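Local structure of putative TOXIN related protein (Parabacteroides distasonis ATCC 8503, 3K0Y) at residues A[18-26]-A[42-50]; A[125-136]-A[154-165]. The protein is of unknown function, though named a putative toxin-related protein, and joins a NigD-like OB domain to a NigD-like beta-sandwich domain. All blocks are in the same frame, centred on the assembly; numbering follows the deposited sequence.

How the contacts relate
Contact 1 belongs to the NigD-like OB domain and contact 2 to the NigD-like beta-sandwich domain; their centres lie about 31 Å apart and their nearest atoms about 16 Å, so the two never touch. Both nevertheless reach the same large mixed sheet, contact 1 through strands 11-22 and 25-30, contact 2 through strands 119-128 and 163-172. Contact 2 also takes in the edge strand 135-139 of the four-stranded sheet and its neighbour 149-155. Each is partly buried, with exposed loops around a smaller covered centre. Contact 1 is a loop laid on a hairpin, packed chiefly by proline, valine and tyrosine; contact 2 is mostly polar, built from strand pairing, two histidines and an aspartate that accepts four hydrogen bonds.

Contact 1: A[18-26]-A[42-50]; sequences VVPEGNNVY and NYPNYQPKP
Pro20 and Pro48 bring the two backbones to 5.6 Å between their CA atoms, and Asn24 and Gln47 to 5.5 Å. The segment 18-26 is a tight hairpin, reversed by a type II' turn from Gly22 to Val25, whereas 42-50 is irregular and leaves its type I turn, Tyr43 to Tyr46, to run across that hairpin. Pro48 sits at the centre: its CB packs 3.4 Å from Val18 CG1, a tight contact, and equally close to Tyr26 CB, so one ring carbon bridges both hairpin strands. Pro20 sets its CG 3.5 Å from Lys49 C, against the backbone. Tyr26, with CG between its backbone N and carbonyl carbon (chi1 67°), turns one ring face to Tyr46, whose CD2 comes 3.6 Å from Tyr26 CE1; the ring planes are inclined at 54°. Beyond it, Tyr46 OH lies 3.3 Å from Val18 CG2 and is hydrogen-bonded to Asn83 of strand 74-88. A water 2.8 Å from Tyr26 OH also donates to Tyr43 O, tying the ring's far end to the turn at Tyr43 to Tyr46. The result is a proline-rich connection, between strands 40-41 and 52-62, packed against a beta hairpin of the NigD-like OB domain.

Contact 2: A[125-136]-A[154-165]; sequences ETLWGGKTAHFI and HNAYDDPQYTIG
Thr126 and Gly165 form a hydrogen-bonded antiparallel pair; the first of two short stretches of antiparallel pairing begins here, and the two flank a polar loop cluster in the NigD-like beta-sandwich domain. Leu127 follows, its CD2 4.0 Å from Ile164 CG1. At Trp128 the partner strand makes a classic beta bulge: Tyr162 N and Thr163 N both donate to Trp128 O. The indole NE1 bonds to Gly165 O at 3.0 Å, the oxygen lying in the indole plane while NE1 stands above the carbonyl plane. Next come the loop amides that hold Asp159: Gly129 N reaches OD2, and Lys131 N and Thr132 N share OD1. Lys131 also lays its CD 3.5 Å from Pro160 CD, and Thr132 OG1 donates to Asp158 OD1 at 2.7 Å. His134 lies between Trp128, whose CE3 is over one ring face, and Ala156, whose CA makes a CH-pi contact with the other. His134 ND1 is 2.8 Å from His154 NE2, a hydrogen bond in which either could donate; His154 ND1 bonds to Asp104 O outside. Phe135 and Asn155 open the second stretch, in the other sheet and with the register shifted by one, and Ile136 brings CD1 to the edge of His154. With CG anti to the backbone N (chi1 -156°), Asp159 extends its carboxylate into the loop. There His134 NE2 donates to Asp159 OD2 at 2.7 Å, from the opposite face of the carboxylate plane to Gly129 N.

Contact 1: A[18-26]-A[42-50]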
loop_
_atom_site.group_PDB
_atom_site.type_symbol
_atom_site.label_atom_id
_atom_site.label_comp_id
_atom_site.label_asym_id
_atom_site.label_seq_id
_atom_site.Cartn_x
_atom_site.Cartn_y
_atom_site.Cartn_z
ATOM N N VAL A 18 0.298 3.491 -11.249
ATOM C CA VAL A 18 0.790 3.509 -12.594
ATOM C C VAL A 18 -0.070 2.577 -13.446
ATOM O O VAL A 18 -0.208 1.391 -13.149
ATOM C CB VAL A 18 2.285 3.023 -12.671
ATOM C CG1 VAL A 18 2.742 2.934 -14.149
ATOM C CG2 VAL A 18 3.245 3.941 -11.906
ATOM N N VAL A 19 -0.634 3.082 -14.520
ATOM C CA VAL A 19 -1.371 2.186 -15.413
ATOM C C VAL A 19 -0.735 2.157 -16.793
ATOM O O VAL A 19 -0.874 3.113 -17.533
ATOM C CB VAL A 19 -2.866 2.577 -15.522
ATOM C CG1 VAL A 19 -3.599 1.526 -16.338
ATOM C CG2 VAL A 19 -3.493 2.715 -14.109
ATOM N N PRO A 20 -0.024 1.067 -17.135
ATOM C CA PRO A 20 0.580 0.932 -18.488
ATOM C C PRO A 20 -0.409 0.991 -19.645
ATOM O O PRO A 20 -1.593 0.788 -19.448
ATOM C CB PRO A 20 1.215 -0.457 -18.444
ATOM C CG PRO A 20 1.505 -0.686 -16.985
ATOM C CD PRO A 20 0.346 -0.074 -16.272
ATOM N N GLU A 21 0.097 1.239 -20.851
ATOM C CA GLU A 21 -0.702 1.115 -22.083
ATOM C C GLU A 21 0.037 0.445 -23.255
ATOM O O GLU A 21 -0.535 -0.389 -23.962
ATOM C CB GLU A 21 -1.170 2.492 -22.521
ATOM C CG GLU A 21 -2.207 3.102 -21.605
ATOM C CD GLU A 21 -2.515 4.518 -21.995
ATOM O OE1 GLU A 21 -1.541 5.252 -22.285
ATOM O OE2 GLU A 21 -3.716 4.894 -22.018
ATOM N N GLY A 22 1.283 0.844 -23.484
ATOM C CA GLY A 22 2.121 0.239 -24.516
ATOM C C GLY A 22 3.539 0.794 -24.462
ATOM O O GLY A 22 3.733 1.990 -24.204
ATOM N N ASN A 23 4.524 -0.071 -24.723
ATOM C CA ASN A 23 5.947 0.246 -24.539
ATOM C C ASN A 23 6.202 0.877 -23.157
ATOM O O ASN A 23 5.990 0.237 -22.134
ATOM C CB ASN A 23 6.456 1.152 -25.674
ATOM C CG ASN A 23 6.293 0.529 -27.054
ATOM O OD1 ASN A 23 5.275 -0.088 -27.350
ATOM N ND2 ASN A 23 7.290 0.716 -27.907
ATOM N N ASN A 24 6.640 2.130 -23.128
ATOM C CA ASN A 24 6.890 2.831 -21.884
ATOM C C ASN A 24 5.838 3.900 -21.628
ATOM O O ASN A 24 6.099 4.831 -20.862
ATOM C CB ASN A 24 8.292 3.474 -21.910
ATOM C CG ASN A 24 9.424 2.446 -21.838
ATOM O OD1 ASN A 24 9.194 1.226 -21.689
ATOM N ND2 ASN A 24 10.655 2.935 -21.942
ATOM N N VAL A 25 4.662 3.761 -22.255
ATOM C CA VAL A 25 3.531 4.695 -22.054
ATOM C C VAL A 25 2.618 4.262 -20.902
ATOM O O VAL A 25 2.289 3.090 -20.746
ATOM C CB VAL A 25 2.648 4.880 -23.344
ATOM C CG1 VAL A 25 1.476 5.818 -23.077
ATOM C CG2 VAL A 25 3.476 5.408 -24.512
ATOM N N TYR A 26 2.177 5.242 -20.120
ATOM C CA TYR A 26 1.375 4.977 -18.924
ATOM C C TYR A 26 0.612 6.212 -18.518
ATOM O O TYR A 26 1.029 7.327 -18.814
ATOM C CB TYR A 26 2.293 4.532 -17.767
ATOM C CG TYR A 26 3.235 5.612 -17.255
ATOM C CD1 TYR A 26 4.446 5.899 -17.898
ATOM C CD2 TYR A 26 2.899 6.362 -16.134
ATOM C CE1 TYR A 26 5.308 6.904 -17.425
ATOM C CE2 TYR A 26 3.745 7.364 -15.645
ATOM C CZ TYR A 26 4.945 7.624 -16.290
ATOM O OH TYR A 26 5.748 8.614 -15.779
ATOM N N ASN A 42 10.411 14.337 -16.832
ATOM C CA ASN A 42 11.882 14.271 -16.625
ATOM C C ASN A 42 12.456 12.859 -16.629
ATOM O O ASN A 42 13.681 12.711 -16.674
ATOM C CB ASN A 42 12.272 14.926 -15.297
ATOM C CG ASN A 42 12.105 16.445 -15.318
ATOM O OD1 ASN A 42 12.415 17.078 -16.299
ATOM N ND2 ASN A 42 11.627 17.007 -14.235
ATOM N N TYR A 43 11.610 11.817 -16.547
ATOM C CA TYR A 43 12.090 10.417 -16.628
ATOM C C TYR A 43 11.524 9.655 -17.846
ATOM O O TYR A 43 10.648 8.791 -17.697
ATOM C CB TYR A 43 11.647 9.609 -15.439
ATOM C CG TYR A 43 12.061 9.957 -14.039
ATOM C CD1 TYR A 43 12.164 11.275 -13.582
ATOM C CD2 TYR A 43 12.235 8.904 -13.098
ATOM C CE1 TYR A 43 12.498 11.541 -12.241
ATOM C CE2 TYR A 43 12.556 9.158 -11.773
ATOM C CZ TYR A 43 12.679 10.471 -11.341
ATOM O OH TYR A 43 12.995 10.687 -10.017
ATOM N N PRO A 44 12.038 9.923 -19.053
ATOM C CA PRO A 44 11.388 9.275 -20.185
ATOM C C PRO A 44 11.642 7.764 -20.284
ATOM O O PRO A 44 10.935 7.089 -21.032
ATOM C CB PRO A 44 11.964 10.017 -21.398
ATOM C CG PRO A 44 13.287 10.536 -20.913
ATOM C CD PRO A 44 13.055 10.898 -19.472
ATOM N N ASN A 45 12.620 7.246 -19.530
ATOM C CA ASN A 45 12.985 5.835 -19.581
ATOM C C ASN A 45 12.364 5.031 -18.447
ATOM O O ASN A 45 12.751 3.909 -18.203
ATOM C CB ASN A 45 14.519 5.684 -19.566
ATOM C CG ASN A 45 15.176 6.281 -20.791
ATOM O OD1 ASN A 45 14.644 6.187 -21.879
ATOM N ND2 ASN A 45 16.324 6.919 -20.609
ATOM N N TYR A 46 11.387 5.616 -17.770
ATOM C CA TYR A 46 10.649 4.968 -16.697
ATOM C C TYR A 46 9.899 3.779 -17.275
ATOM O O TYR A 46 9.276 3.896 -18.327
ATOM C CB TYR A 46 9.641 5.978 -16.088
ATOM C CG TYR A 46 8.787 5.373 -15.007
ATOM C CD1 TYR A 46 9.306 5.147 -13.734
ATOM C CD2 TYR A 46 7.489 4.976 -15.263
ATOM C CE1 TYR A 46 8.540 4.550 -12.745
ATOM C CE2 TYR A 46 6.715 4.393 -14.273
ATOM C CZ TYR A 46 7.259 4.171 -13.015
ATOM O OH TYR A 46 6.487 3.603 -12.008
ATOM N N GLN A 47 9.938 2.655 -16.588
ATOM C CA GLN A 47 9.254 1.465 -17.063
ATOM C C GLN A 47 7.970 1.232 -16.244
ATOM O O GLN A 47 8.030 0.852 -15.093
ATOM C CB GLN A 47 10.183 0.248 -17.007
ATOM C CG GLN A 47 9.553 -1.078 -17.525
ATOM C CD GLN A 47 9.218 -1.072 -19.037
ATOM O OE1 GLN A 47 8.070 -1.357 -19.420
ATOM N NE2 GLN A 47 10.208 -0.740 -19.891
ATOM N N PRO A 48 6.810 1.537 -16.834
ATOM C CA PRO A 48 5.596 1.326 -16.096
ATOM C C PRO A 48 5.298 -0.148 -15.987
ATOM O O PRO A 48 5.621 -0.908 -16.907
ATOM C CB PRO A 48 4.540 2.075 -16.914
ATOM C CG PRO A 48 5.112 2.136 -18.326
ATOM C CD PRO A 48 6.588 2.061 -18.190
ATOM N N LYS A 49 4.776 -0.547 -14.835
ATOM C CA LYS A 49 4.412 -1.914 -14.553
ATOM C C LYS A 49 2.951 -1.975 -14.112
ATOM O O LYS A 49 2.445 -1.019 -13.536
ATOM C CB LYS A 49 5.289 -2.496 -13.445
ATOM C CG LYS A 49 6.753 -2.701 -13.799
ATOM C CD LYS A 49 7.604 -2.624 -12.491
ATOM C CE LYS A 49 9.119 -2.660 -12.799
ATOM N NZ LYS A 49 9.827 -1.761 -11.812
ATOM N N PRO A 50 2.279 -3.093 -14.388
ATOM C CA PRO A 50 0.903 -3.217 -13.905
ATOM C C PRO A 50 0.874 -3.268 -12.381
ATOM O O PRO A 50 1.762 -3.841 -11.774
ATOM C CB PRO A 50 0.451 -4.577 -14.488
ATOM C CG PRO A 50 1.742 -5.367 -14.516
ATOM C CD PRO A 50 2.768 -4.354 -14.990
HETATM O O HOH W 1 7.817 9.256 -17.509
#

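Contact 2: A[125-136]-A[154-165]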
loop_
_atom_site.group_PDB
_atom_site.type_symbol
_atom_site.label_atom_id
_atom_site.label_comp_id
_atom_site.label_asym_id
_atom_site.label_seq_id
_atom_site.Cartn_x
_atom_site.Cartn_y
_atom_site.Cartn_z
ATOM N N GLU A 125 7.421 3.886 10.344
ATOM C CA GLU A 125 8.794 4.097 10.737
ATOM C C GLU A 125 9.274 2.947 11.560
ATOM O O GLU A 125 8.507 2.258 12.187
ATOM C CB GLU A 125 8.945 5.364 11.585
ATOM C CG GLU A 125 8.680 6.670 10.871
ATOM C CD GLU A 125 8.682 7.859 11.845
ATOM O OE1 GLU A 125 7.746 7.990 12.704
ATOM O OE2 GLU A 125 9.632 8.640 11.747
ATOM N N THR A 126 10.577 2.754 11.563
ATOM C CA THR A 126 11.166 1.682 12.356
ATOM C C THR A 126 12.642 1.994 12.480
ATOM O O THR A 126 13.062 3.076 12.090
ATOM C CB THR A 126 10.844 0.297 11.720
ATOM O OG1 THR A 126 11.179 -0.759 12.626
ATOM C CG2 THR A 126 11.528 0.101 10.397
ATOM N N LEU A 127 13.412 1.060 13.028
ATOM C CA LEU A 127 14.846 1.228 13.204
ATOM C C LEU A 127 15.559 0.385 12.142
ATOM O O LEU A 127 15.162 -0.765 11.899
ATOM C CB LEU A 127 15.257 0.793 14.625
ATOM C CG LEU A 127 14.714 1.651 15.789
ATOM C CD1 LEU A 127 14.748 0.915 17.128
ATOM C CD2 LEU A 127 15.548 2.955 15.890
ATOM N N TRP A 128 16.572 0.985 11.508
ATOM C CA TRP A 128 17.343 0.400 10.419
ATOM C C TRP A 128 18.845 0.471 10.729
ATOM O O TRP A 128 19.317 1.337 11.493
ATOM C CB TRP A 128 17.128 1.173 9.105
ATOM C CG TRP A 128 15.740 1.457 8.798
ATOM C CD1 TRP A 128 14.988 2.441 9.329
ATOM C CD2 TRP A 128 14.889 0.744 7.873
ATOM N NE1 TRP A 128 13.715 2.400 8.800
ATOM C CE2 TRP A 128 13.634 1.377 7.899
ATOM C CE3 TRP A 128 15.084 -0.342 7.005
ATOM C CZ2 TRP A 128 12.571 0.951 7.142
ATOM C CZ3 TRP A 128 14.021 -0.760 6.232
ATOM C CH2 TRP A 128 12.775 -0.121 6.315
ATOM N N GLY A 129 19.601 -0.409 10.089
ATOM C CA GLY A 129 21.050 -0.480 10.297
ATOM C C GLY A 129 21.860 -0.528 9.029
ATOM O O GLY A 129 23.050 -0.409 9.101
ATOM N N GLY A 130 21.219 -0.711 7.873
ATOM C CA GLY A 130 21.884 -0.658 6.585
ATOM C C GLY A 130 22.499 -1.977 6.185
ATOM O O GLY A 130 23.164 -2.058 5.168
ATOM N N LYS A 131 22.283 -3.017 6.978
ATOM C CA LYS A 131 22.970 -4.305 6.815
ATOM C C LYS A 131 22.099 -5.366 6.133
ATOM O O LYS A 131 22.589 -6.154 5.325
ATOM C CB LYS A 131 23.432 -4.794 8.197
ATOM C CG LYS A 131 23.924 -6.243 8.295
ATOM C CD LYS A 131 23.956 -6.713 9.776
ATOM C CE LYS A 131 24.910 -7.884 9.995
ATOM N NZ LYS A 131 24.865 -8.738 8.758
ATOM N N THR A 132 20.815 -5.403 6.463
ATOM C CA THR A 132 19.916 -6.441 5.931
ATOM C C THR A 132 18.570 -5.847 5.605
ATOM O O THR A 132 17.997 -5.118 6.406
ATOM C CB THR A 132 19.646 -7.600 6.932
ATOM O OG1 THR A 132 20.856 -8.009 7.532
ATOM C CG2 THR A 132 19.006 -8.804 6.232
ATOM N N ALA A 133 18.093 -6.225 4.424
ATOM C CA ALA A 133 16.812 -5.867 3.884
ATOM C C ALA A 133 15.669 -6.355 4.810
ATOM O O ALA A 133 15.697 -7.478 5.293
ATOM C CB ALA A 133 16.704 -6.511 2.463
ATOM N N HIS A 134 14.689 -5.495 5.078
ATOM C CA HIS A 134 13.533 -5.852 5.888
ATOM C C HIS A 134 12.411 -6.414 4.992
ATOM O O HIS A 134 12.241 -5.956 3.888
ATOM C CB HIS A 134 13.022 -4.643 6.655
ATOM C CG HIS A 134 14.007 -4.051 7.608
ATOM N ND1 HIS A 134 13.621 -3.236 8.651
ATOM C CD2 HIS A 134 15.366 -4.126 7.665
ATOM C CE1 HIS A 134 14.701 -2.860 9.327
ATOM N NE2 HIS A 134 15.769 -3.392 8.750
ATOM N N PHE A 135 11.668 -7.408 5.493
ATOM C CA PHE A 135 10.573 -8.070 4.776
ATOM C C PHE A 135 9.267 -7.476 5.292
ATOM O O PHE A 135 9.022 -7.538 6.477
ATOM C CB PHE A 135 10.630 -9.548 5.131
ATOM C CG PHE A 135 9.855 -10.478 4.234
ATOM C CD1 PHE A 135 9.658 -10.215 2.884
ATOM C CD2 PHE A 135 9.464 -11.708 4.744
ATOM C CE1 PHE A 135 9.029 -11.127 2.046
ATOM C CE2 PHE A 135 8.814 -12.652 3.934
ATOM C CZ PHE A 135 8.609 -12.357 2.555
ATOM N N ILE A 136 8.437 -6.967 4.386
ATOM C CA ILE A 136 7.243 -6.162 4.687
ATOM C C ILE A 136 6.065 -6.905 4.076
ATOM O O ILE A 136 6.059 -7.171 2.872
ATOM C CB ILE A 136 7.309 -4.750 4.003
ATOM C CG1 ILE A 136 8.604 -4.017 4.322
ATOM C CG2 ILE A 136 6.196 -3.853 4.441
ATOM C CD1 ILE A 136 8.776 -3.768 5.855
ATOM N N HIS A 154 6.389 -7.022 9.848
ATOM C CA HIS A 154 7.710 -6.472 9.594
ATOM C C HIS A 154 8.746 -7.388 10.205
ATOM O O HIS A 154 8.685 -7.685 11.426
ATOM C CB HIS A 154 7.788 -5.058 10.152
ATOM C CG HIS A 154 9.169 -4.466 10.226
ATOM N ND1 HIS A 154 9.736 -4.103 11.422
ATOM C CD2 HIS A 154 10.043 -4.078 9.267
ATOM C CE1 HIS A 154 10.927 -3.569 11.206
ATOM N NE2 HIS A 154 11.145 -3.551 9.902
ATOM N N ASN A 155 9.653 -7.871 9.351
ATOM C CA ASN A 155 10.832 -8.627 9.811
ATOM C C ASN A 155 12.103 -7.865 9.482
ATOM O O ASN A 155 12.421 -7.694 8.321
ATOM C CB ASN A 155 10.906 -9.976 9.106
ATOM C CG ASN A 155 11.635 -11.030 9.916
ATOM O OD1 ASN A 155 12.543 -10.738 10.666
ATOM N ND2 ASN A 155 11.211 -12.265 9.766
ATOM N N ALA A 156 12.823 -7.441 10.512
ATOM C CA ALA A 156 14.139 -6.775 10.409
ATOM C C ALA A 156 15.339 -7.751 10.409
ATOM O O ALA A 156 16.498 -7.317 10.225
ATOM C CB ALA A 156 14.302 -5.793 11.586
ATOM N N TYR A 157 15.062 -9.032 10.666
ATOM C CA TYR A 157 16.099 -10.095 10.778
ATOM C C TYR A 157 17.209 -9.647 11.740
ATOM O O TYR A 157 16.930 -9.280 12.868
ATOM C CB TYR A 157 16.643 -10.518 9.383
ATOM C CG TYR A 157 15.560 -11.008 8.433
ATOM C CD1 TYR A 157 14.987 -12.278 8.581
ATOM C CD2 TYR A 157 15.069 -10.170 7.429
ATOM C CE1 TYR A 157 13.978 -12.714 7.707
ATOM C CE2 TYR A 157 14.029 -10.572 6.565
ATOM C CZ TYR A 157 13.497 -11.831 6.708
ATOM O OH TYR A 157 12.501 -12.188 5.856
ATOM N N ASP A 158 18.452 -9.652 11.298
ATOM C CA ASP A 158 19.582 -9.257 12.158
ATOM C C ASP A 158 20.062 -7.827 11.913
ATOM O O ASP A 158 21.155 -7.490 12.306
ATOM C CB ASP A 158 20.767 -10.234 11.970
ATOM C CG ASP A 158 21.263 -10.303 10.531
ATOM O OD1 ASP A 158 20.625 -9.769 9.596
ATOM O OD2 ASP A 158 22.309 -10.922 10.313
ATOM N N ASP A 159 19.260 -6.998 11.244
ATOM C CA ASP A 159 19.639 -5.616 10.981
ATOM C C ASP A 159 19.874 -4.839 12.274
ATOM O O ASP A 159 18.986 -4.718 13.087
ATOM C CB ASP A 159 18.573 -4.886 10.172
ATOM C CG ASP A 159 19.122 -3.713 9.416
ATOM O OD1 ASP A 159 20.324 -3.737 9.000
ATOM O OD2 ASP A 159 18.339 -2.770 9.196
ATOM N N PRO A 160 21.084 -4.279 12.454
ATOM C CA PRO A 160 21.232 -3.403 13.602
ATOM C C PRO A 160 20.216 -2.254 13.572
ATOM O O PRO A 160 19.711 -1.890 12.515
ATOM C CB PRO A 160 22.657 -2.863 13.478
ATOM C CG PRO A 160 23.341 -3.692 12.479
ATOM C CD PRO A 160 22.273 -4.298 11.608
ATOM N N GLN A 161 19.945 -1.712 14.748
ATOM C CA GLN A 161 19.015 -0.618 14.970
ATOM C C GLN A 161 19.798 0.675 15.205
ATOM O O GLN A 161 19.897 1.130 16.322
ATOM C CB GLN A 161 18.186 -0.965 16.186
ATOM C CG GLN A 161 17.729 -2.376 16.119
ATOM C CD GLN A 161 16.708 -2.716 17.146
ATOM O OE1 GLN A 161 16.726 -2.203 18.260
ATOM N NE2 GLN A 161 15.825 -3.621 16.797
ATOM N N TYR A 162 20.370 1.239 14.146
ATOM C CA TYR A 162 21.250 2.412 14.237
ATOM C C TYR A 162 20.475 3.735 14.128
ATOM O O TYR A 162 20.774 4.688 14.855
ATOM C CB TYR A 162 22.298 2.389 13.127
ATOM C CG TYR A 162 23.335 1.265 13.157
ATOM C CD1 TYR A 162 23.714 0.614 14.352
ATOM C CD2 TYR A 162 23.989 0.899 11.977
ATOM C CE1 TYR A 162 24.711 -0.407 14.344
ATOM C CE2 TYR A 162 24.949 -0.113 11.958
ATOM C CZ TYR A 162 25.310 -0.756 13.130
ATOM O OH TYR A 162 26.280 -1.739 13.046
ATOM N N THR A 163 19.511 3.819 13.208
ATOM C CA THR A 163 18.682 5.021 13.100
ATOM C C THR A 163 17.226 4.745 12.815
ATOM O O THR A 163 16.860 3.648 12.396
ATOM C CB THR A 163 19.207 6.045 12.039
ATOM O OG1 THR A 163 19.566 5.381 10.827
ATOM C CG2 THR A 163 20.393 6.820 12.572
ATOM N N ILE A 164 16.403 5.753 13.094
ATOM C CA ILE A 164 15.014 5.784 12.703
ATOM C C ILE A 164 14.975 6.123 11.219
ATOM O O ILE A 164 15.715 7.001 10.771
ATOM C CB ILE A 164 14.209 6.826 13.512
ATOM C CG1 ILE A 164 14.510 6.680 15.017
ATOM C CG2 ILE A 164 12.706 6.674 13.268
ATOM C CD1 ILE A 164 13.421 7.232 15.969
ATOM N N GLY A 165 14.156 5.375 10.455
ATOM C CA GLY A 165 13.907 5.639 9.035
ATOM C C GLY A 165 12.452 5.376 8.683
ATOM O O GLY A 165 11.781 4.570 9.333
#